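2,5-dihydroxypyridine 5,6-dioxygenase (Pseudomonas putida KT2440, PDB 7CUP) catalyses the iron-dependent, dioxygenolytic ring opening of 2,5-dihydroxypyridine between carbons 5 and 6, giving N-formylmaleamate in aerobic nicotinate degradation. Local coordinates at residues P126-L129 with A130-P134; G241-E244 with A245-R249; M288-D291 with A292-F295. All coordinates share one frame; numbering follows the deposited sequence.

In the fold
Interactions 1 and 3 are neighbours, with centres about 12 Å apart, and they are joined by a salt bridge: R131 NH1 of the helix 126-131 lies 2.6 Å from D291 OD1 of the helix 290-294. Interaction 3 is the one at the active site, since the side chain of R293 comes within about 6 Å of the bound iron, which H265, S302, H318 and D320 hold. Interaction 2, at residues 241-249, stands apart, its centre about 34 Å from that of interaction 1 and about 22 Å from that of interaction 3; it faces another subunit of the hexamer, and the side chain of L248 lies about 13 Å from the iron.

Interaction 1. Residues P126-L129 with A130-P134; sequences PEVL and ARMLP
V128 and M132 sit one turn apart on the short helix 126-131 and its exit, their side chains running side by side in the same direction. The apolar part of the contact is here: CG1 of V128 meets CE of M132 at 3.5 Å. That valine branch lies anti to the backbone N (chi1 171°), while the M132 chain bends at its last torsion (chi3 -84°) and brings the methyl back to it. CG2, the other branch of V128, lies 4.2 Å from NH2 of R131.

The backbone bonds are those of an alpha-helix coming to its end. A130 N donates to P126 O at 2.9 Å, R131 N to E127 O, and M132 N to V128 O at 3.1 Å, the last N-H pointing at its acceptor at 160°. M132 then leaves helical geometry, and L133 N makes a weak bond back to A130 O.

Water adds a polar link on the same flank. It accepts from R131 NE at 2.8 Å and donates weakly to E127 O, a carbonyl already used by R131 N.

Beyond the turn, R131 NH1 pairs with D291 and also donates to the carbonyl of R273; L129 and A130 pack on M11 of helix 5-18, and P65 of a neighbouring subunit touches R131. R131 is buried, with NE on water and NH1 on a carboxylate and a carbonyl; its charge is probably balanced by D291, and these bonds are likely to hold its guanidinium in one rotation.

Interaction 2. Residues G241-E244 with A245-R249; sequences GGFE and AEYLR
F243 and Y247 meet loosely across the first turn of helix 243-253, whose N-cap position is G242. CZ of F243 reaches CD2 of Y247 at 4.4 Å. Y247 swings its ring out with CG anti to the backbone N (chi1 -179°), and its backbone N-H bonds to F243 O at 3.0 Å. L248 N donates to E244 O at 2.8 Å, whereas E246 N bonds weakly to the N-cap carbonyl, G242 O. The methyl of A245 presses on the chain before the cap, with CB 3.3 Å from G241 N.

Farther out, Y247 OH bonds to the carbonyl of T277 of a neighbouring subunit, and its ring packs edge-to-face with F219 and with Y222 of that subunit. E246 OE1 forms a salt bridge to R324 of the same neighbour, while E244 OE1 receives the backbone N of R224 and pairs with R224 of the neighbour, which makes this helix start part of the subunit interface.

E246 CA sits under one face of the R249 guanidinium, offset toward its rim, and in the plane of that group NH2 donates to a water at 2.8 Å that also lies 2.8 Å from G241 O.

Interaction 3. Residues M288-D291 with A292-F295; sequences MCMD and ARAF
R293 reaches back past the start of helix 290-294 to M288. Its chain is extended from CG to NE, and NH1 donates to M288 O at 2.6 Å, with an N-H...O angle of 150°. The carbonyl oxygen lies close to the guanidinium plane, yet NH1 stands above the carbonyl's own plane, 55° out of it. A water closes the link, donating to M288 O at 2.8 Å and accepting from R293 NH2, so two donors grip that oxygen.

Sulfur gives the softer contacts. SD of M288 lies over one face of the guanidinium, the two side chains crossing at about a right angle, and SD of M290 touches R293 CD at 3.8 Å.

C289 is the N-cap: its SG accepts a weak capping bond from A292 N at 3.6 Å, and A292 N also bonds weakly to the C289 carbonyl. The thiol, anti to the backbone N (chi1 -165°), also rests on the A292 methyl at 3.5 Å. At the far end A294 N donates to M290 O at 2.9 Å, and F295 N bonds weakly to D291 O, which lies at the edge of the phenylalanine ring.

Outside the turn, R293 NE forms a salt bridge with OD2 of D320, an iron ligand. A leucine in place of this arginine would probably leave D320 OD2 without its cationic partner and M288 O without its NH1 donor. Spread over carbonyl, water and carboxylate, the bonds of R293 fix its guanidinium as a second-shell group behind D320, where its charge probably helps to orient and polarise that carboxylate.

Interaction 1. Residues P126-L129 with A130-P134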
loop_
_atom_site.group_PDB
_atom_site.type_symbol
_atom_site.label_atom_id
_atom_site.label_comp_id
_atom_site.label_asym_id
_atom_site.label_seq_id
_atom_site.Cartn_x
_atom_site.Cartn_y
_atom_site.Cartn_z
ATOM N N PRO A 126 5.573 -5.116 -18.840
ATOM C CA PRO A 126 6.128 -6.474 -18.860
ATOM C C PRO A 126 5.672 -7.332 -20.049
ATOM O O PRO A 126 6.477 -8.074 -20.580
ATOM C CB PRO A 126 5.603 -7.091 -17.552
ATOM C CG PRO A 126 5.432 -5.900 -16.621
ATOM C CD PRO A 126 5.055 -4.734 -17.512
ATOM N N GLU A 127 4.405 -7.215 -20.469
ATOM C CA GLU A 127 3.881 -8.044 -21.582
ATOM C C GLU A 127 4.628 -7.684 -22.889
ATOM O O GLU A 127 4.835 -8.575 -23.747
ATOM C CB GLU A 127 2.361 -7.898 -21.714
ATOM C CG GLU A 127 1.582 -8.424 -20.506
ATOM C CD GLU A 127 1.790 -7.718 -19.167
ATOM O OE1 GLU A 127 2.089 -6.484 -19.186
ATOM O OE2 GLU A 127 1.674 -8.409 -18.092
ATOM N N VAL A 128 4.947 -6.414 -23.085
ATOM C CA VAL A 128 5.668 -5.922 -24.286
ATOM C C VAL A 128 7.110 -6.411 -24.161
ATOM O O VAL A 128 7.675 -6.860 -25.186
ATOM C CB VAL A 128 5.583 -4.390 -24.366
ATOM C CG1 VAL A 128 6.485 -3.803 -25.459
ATOM C CG2 VAL A 128 4.143 -3.954 -24.551
ATOM N N LEU A 129 7.669 -6.327 -22.952
ATOM C CA LEU A 129 9.034 -6.821 -22.683
ATOM C C LEU A 129 9.116 -8.316 -23.039
ATOM O O LEU A 129 10.179 -8.728 -23.556
ATOM C CB LEU A 129 9.425 -6.582 -21.223
ATOM C CG LEU A 129 9.621 -5.138 -20.758
ATOM C CD1 LEU A 129 10.139 -5.141 -19.343
ATOM C CD2 LEU A 129 10.571 -4.374 -21.659
ATOM N N ALA A 130 8.068 -9.111 -22.770
ATOM C CA ALA A 130 8.058 -10.576 -23.040
ATOM C C ALA A 130 7.945 -10.826 -24.538
ATOM O O ALA A 130 8.678 -11.695 -25.054
ATOM C CB ALA A 130 6.959 -11.291 -22.298
ATOM N N ARG A 131 7.104 -10.062 -25.228
ATOM C CA ARG A 131 6.828 -10.295 -26.666
ATOM C C ARG A 131 8.078 -9.963 -27.497
ATOM O O ARG A 131 8.251 -10.607 -28.516
ATOM C CB ARG A 131 5.619 -9.468 -27.115
ATOM C CG ARG A 131 5.232 -9.654 -28.577
ATOM C CD ARG A 131 3.846 -9.115 -28.888
ATOM N NE ARG A 131 3.543 -7.772 -28.374
ATOM C CZ ARG A 131 3.887 -6.637 -28.958
ATOM N NH1 ARG A 131 4.640 -6.644 -30.048
ATOM N NH2 ARG A 131 3.523 -5.492 -28.419
ATOM N N MET A 132 8.877 -8.950 -27.116
ATOM C CA MET A 132 10.143 -8.617 -27.818
ATOM C C MET A 132 11.353 -8.902 -26.902
ATOM O O MET A 132 12.293 -8.134 -26.904
ATOM C CB MET A 132 10.111 -7.172 -28.321
ATOM C CG MET A 132 9.069 -6.997 -29.372
ATOM S SD MET A 132 8.837 -5.326 -29.910
ATOM C CE MET A 132 7.712 -4.694 -28.657
ATOM N N LEU A 133 11.322 -9.996 -26.158
ATOM C CA LEU A 133 12.472 -10.435 -25.319
ATOM C C LEU A 133 13.705 -10.566 -26.212
ATOM O O LEU A 133 13.656 -11.238 -27.244
ATOM C CB LEU A 133 12.136 -11.781 -24.688
ATOM C CG LEU A 133 13.157 -12.279 -23.678
ATOM C CD1 LEU A 133 13.123 -11.428 -22.419
ATOM C CD2 LEU A 133 12.891 -13.741 -23.369
ATOM N N PRO A 134 14.804 -9.860 -25.896
ATOM C CA PRO A 134 15.951 -9.807 -26.804
ATOM C C PRO A 134 16.657 -11.160 -27.047
ATOM O O PRO A 134 16.652 -12.029 -26.177
ATOM C CB PRO A 134 16.887 -8.790 -26.140
ATOM C CG PRO A 134 15.991 -7.972 -25.250
ATOM C CD PRO A 134 14.930 -8.930 -24.767
HETATM O O HOH W 1 2.621 -7.934 -25.704
#

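Interaction 2. Residues G241-E244 with A245-R249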
loop_
_atom_site.group_PDB
_atom_site.type_symbol
_atom_site.label_atom_id
_atom_site.label_comp_id
_atom_site.label_asym_id
_atom_site.label_seq_id
_atom_site.Cartn_x
_atom_site.Cartn_y
_atom_site.Cartn_z
ATOM N N GLY A 241 -2.253 18.921 -45.478
ATOM C CA GLY A 241 -3.329 17.919 -45.478
ATOM C C GLY A 241 -4.609 18.576 -45.008
ATOM O O GLY A 241 -4.748 19.787 -45.219
ATOM N N GLY A 242 -5.471 17.822 -44.331
ATOM C CA GLY A 242 -6.690 18.340 -43.687
ATOM C C GLY A 242 -6.489 18.455 -42.191
ATOM O O GLY A 242 -5.817 19.401 -41.749
ATOM N N PHE A 243 -6.986 17.490 -41.422
ATOM C CA PHE A 243 -7.072 17.661 -39.952
ATOM C C PHE A 243 -5.729 17.292 -39.307
ATOM O O PHE A 243 -5.248 18.081 -38.498
ATOM C CB PHE A 243 -8.252 16.892 -39.353
ATOM C CG PHE A 243 -8.185 16.859 -37.852
ATOM C CD1 PHE A 243 -8.225 18.038 -37.130
ATOM C CD2 PHE A 243 -7.951 15.674 -37.181
ATOM C CE1 PHE A 243 -8.089 18.012 -35.752
ATOM C CE2 PHE A 243 -7.827 15.648 -35.800
ATOM C CZ PHE A 243 -7.908 16.816 -35.088
ATOM N N GLU A 244 -5.182 16.123 -39.615
ATOM C CA GLU A 244 -3.912 15.685 -39.010
ATOM C C GLU A 244 -2.884 16.810 -39.197
ATOM O O GLU A 244 -2.214 17.135 -38.227
ATOM C CB GLU A 244 -3.414 14.367 -39.593
ATOM C CG GLU A 244 -4.050 13.131 -38.971
ATOM C CD GLU A 244 -5.264 12.632 -39.720
ATOM O OE1 GLU A 244 -5.829 11.609 -39.305
ATOM O OE2 GLU A 244 -5.634 13.278 -40.722
ATOM N N ALA A 245 -2.777 17.374 -40.405
ATOM C CA ALA A 245 -1.797 18.430 -40.750
ATOM C C ALA A 245 -2.018 19.645 -39.856
ATOM O O ALA A 245 -1.070 20.169 -39.306
ATOM C CB ALA A 245 -1.914 18.789 -42.209
ATOM N N GLU A 246 -3.241 20.098 -39.698
ATOM C CA GLU A 246 -3.487 21.294 -38.859
ATOM C C GLU A 246 -3.070 21.001 -37.406
ATOM O O GLU A 246 -2.504 21.885 -36.746
ATOM C CB GLU A 246 -4.967 21.649 -38.888
ATOM C CG GLU A 246 -5.286 22.917 -38.133
ATOM C CD GLU A 246 -6.774 23.171 -38.137
ATOM O OE1 GLU A 246 -7.208 24.114 -37.489
ATOM O OE2 GLU A 246 -7.497 22.409 -38.797
ATOM N N TYR A 247 -3.379 19.806 -36.911
ATOM C CA TYR A 247 -3.038 19.389 -35.526
ATOM C C TYR A 247 -1.516 19.352 -35.395
ATOM O O TYR A 247 -1.002 19.897 -34.410
ATOM C CB TYR A 247 -3.689 18.052 -35.165
ATOM C CG TYR A 247 -3.407 17.566 -33.763
ATOM C CD1 TYR A 247 -2.221 16.930 -33.452
ATOM C CD2 TYR A 247 -4.331 17.713 -32.749
ATOM C CE1 TYR A 247 -1.947 16.464 -32.174
ATOM C CE2 TYR A 247 -4.087 17.222 -31.474
ATOM C CZ TYR A 247 -2.885 16.604 -31.180
ATOM O OH TYR A 247 -2.588 16.162 -29.927
ATOM N N LEU A 248 -0.821 18.742 -36.359
ATOM C CA LEU A 248 0.665 18.670 -36.347
ATOM C C LEU A 248 1.212 20.094 -36.382
ATOM O O LEU A 248 2.101 20.399 -35.567
ATOM C CB LEU A 248 1.176 17.847 -37.528
ATOM C CG LEU A 248 2.689 17.665 -37.585
ATOM C CD1 LEU A 248 3.262 17.171 -36.248
ATOM C CD2 LEU A 248 3.089 16.748 -38.731
ATOM N N ARG A 249 0.701 20.954 -37.266
ATOM C CA ARG A 249 1.255 22.330 -37.396
ATOM C C ARG A 249 1.063 23.079 -36.073
ATOM O O ARG A 249 1.978 23.775 -35.643
ATOM C CB ARG A 249 0.606 23.135 -38.526
ATOM C CG ARG A 249 1.093 22.834 -39.933
ATOM C CD ARG A 249 0.499 23.858 -40.917
ATOM N NE ARG A 249 -0.972 23.899 -40.929
ATOM C CZ ARG A 249 -1.755 23.139 -41.688
ATOM N NH1 ARG A 249 -1.251 22.243 -42.520
ATOM N NH2 ARG A 249 -3.064 23.282 -41.619
HETATM O O HOH W 2 -4.817 21.484 -42.939
HETATM O O HOH W 3 -4.081 15.632 -42.985
HETATM O O HOH W 4 -7.322 22.503 -41.607
#

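Interaction 3. Residues M288-D291 with A292-F295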
loop_
_atom_site.group_PDB
_atom_site.type_symbol
_atom_site.label_atom_id
_atom_site.label_comp_id
_atom_site.label_asym_id
_atom_site.label_seq_id
_atom_site.Cartn_x
_atom_site.Cartn_y
_atom_site.Cartn_z
ATOM N N MET A 288 5.653 3.987 -24.618
ATOM C CA MET A 288 6.088 4.917 -25.690
ATOM C C MET A 288 5.904 4.284 -27.086
ATOM O O MET A 288 6.137 4.964 -28.083
ATOM C CB MET A 288 7.540 5.297 -25.440
ATOM C CG MET A 288 8.526 4.170 -25.694
ATOM S SD MET A 288 10.221 4.772 -25.448
ATOM C CE MET A 288 10.006 5.573 -23.861
ATOM N N CYS A 289 5.417 3.054 -27.171
ATOM C CA CYS A 289 5.114 2.340 -28.438
ATOM C C CYS A 289 6.427 2.116 -29.205
ATOM O O CYS A 289 6.670 2.696 -30.307
ATOM C CB CYS A 289 4.049 3.036 -29.287
ATOM S SG CYS A 289 3.401 1.926 -30.576
ATOM N N MET A 290 7.234 1.219 -28.661
ATOM C CA MET A 290 8.423 0.680 -29.368
ATOM C C MET A 290 8.001 -0.169 -30.566
ATOM O O MET A 290 8.799 -0.224 -31.503
ATOM C CB MET A 290 9.309 -0.118 -28.415
ATOM C CG MET A 290 10.033 0.766 -27.432
ATOM S SD MET A 290 10.938 2.143 -28.214
ATOM C CE MET A 290 12.135 1.250 -29.190
ATOM N N ASP A 291 6.793 -0.743 -30.567
ATOM C CA ASP A 291 6.260 -1.497 -31.728
ATOM C C ASP A 291 6.293 -0.609 -32.979
ATOM O O ASP A 291 6.702 -1.097 -34.039
ATOM C CB ASP A 291 4.851 -1.993 -31.440
ATOM C CG ASP A 291 4.808 -3.288 -30.665
ATOM O OD1 ASP A 291 4.948 -4.358 -31.309
ATOM O OD2 ASP A 291 4.616 -3.233 -29.435
ATOM N N ALA A 292 5.834 0.645 -32.858
ATOM C CA ALA A 292 5.733 1.612 -33.960
ATOM C C ALA A 292 7.144 1.969 -34.416
ATOM O O ALA A 292 7.336 2.118 -35.619
ATOM C CB ALA A 292 4.961 2.840 -33.517
ATOM N N ARG A 293 8.102 2.121 -33.494
ATOM C CA ARG A 293 9.477 2.517 -33.899
ATOM C C ARG A 293 10.178 1.346 -34.598
ATOM O O ARG A 293 11.026 1.611 -35.472
ATOM C CB ARG A 293 10.311 3.012 -32.716
ATOM C CG ARG A 293 9.793 4.285 -32.066
ATOM C CD ARG A 293 10.681 4.757 -30.954
ATOM N NE ARG A 293 10.204 6.052 -30.505
ATOM C CZ ARG A 293 9.168 6.253 -29.696
ATOM N NH1 ARG A 293 8.486 5.218 -29.218
ATOM N NH2 ARG A 293 8.820 7.493 -29.359
ATOM N N ALA A 294 9.945 0.109 -34.164
ATOM C CA ALA A 294 10.855 -1.022 -34.454
ATOM C C ALA A 294 10.315 -1.958 -35.543
ATOM O O ALA A 294 11.110 -2.785 -35.986
ATOM C CB ALA A 294 11.209 -1.805 -33.205
ATOM N N PHE A 295 9.054 -1.895 -35.946
ATOM C CA PHE A 295 8.468 -2.993 -36.753
ATOM C C PHE A 295 9.301 -3.189 -38.037
ATOM O O PHE A 295 9.762 -2.214 -38.674
ATOM C CB PHE A 295 6.973 -2.795 -36.975
ATOM C CG PHE A 295 6.522 -1.652 -37.866
ATOM C CD1 PHE A 295 6.316 -1.850 -39.222
ATOM C CD2 PHE A 295 6.151 -0.420 -37.332
ATOM C CE1 PHE A 295 5.805 -0.837 -40.019
ATOM C CE2 PHE A 295 5.653 0.595 -38.137
ATOM C CZ PHE A 295 5.494 0.393 -39.485
HETATM O O HOH W 5 6.153 7.778 -28.128
#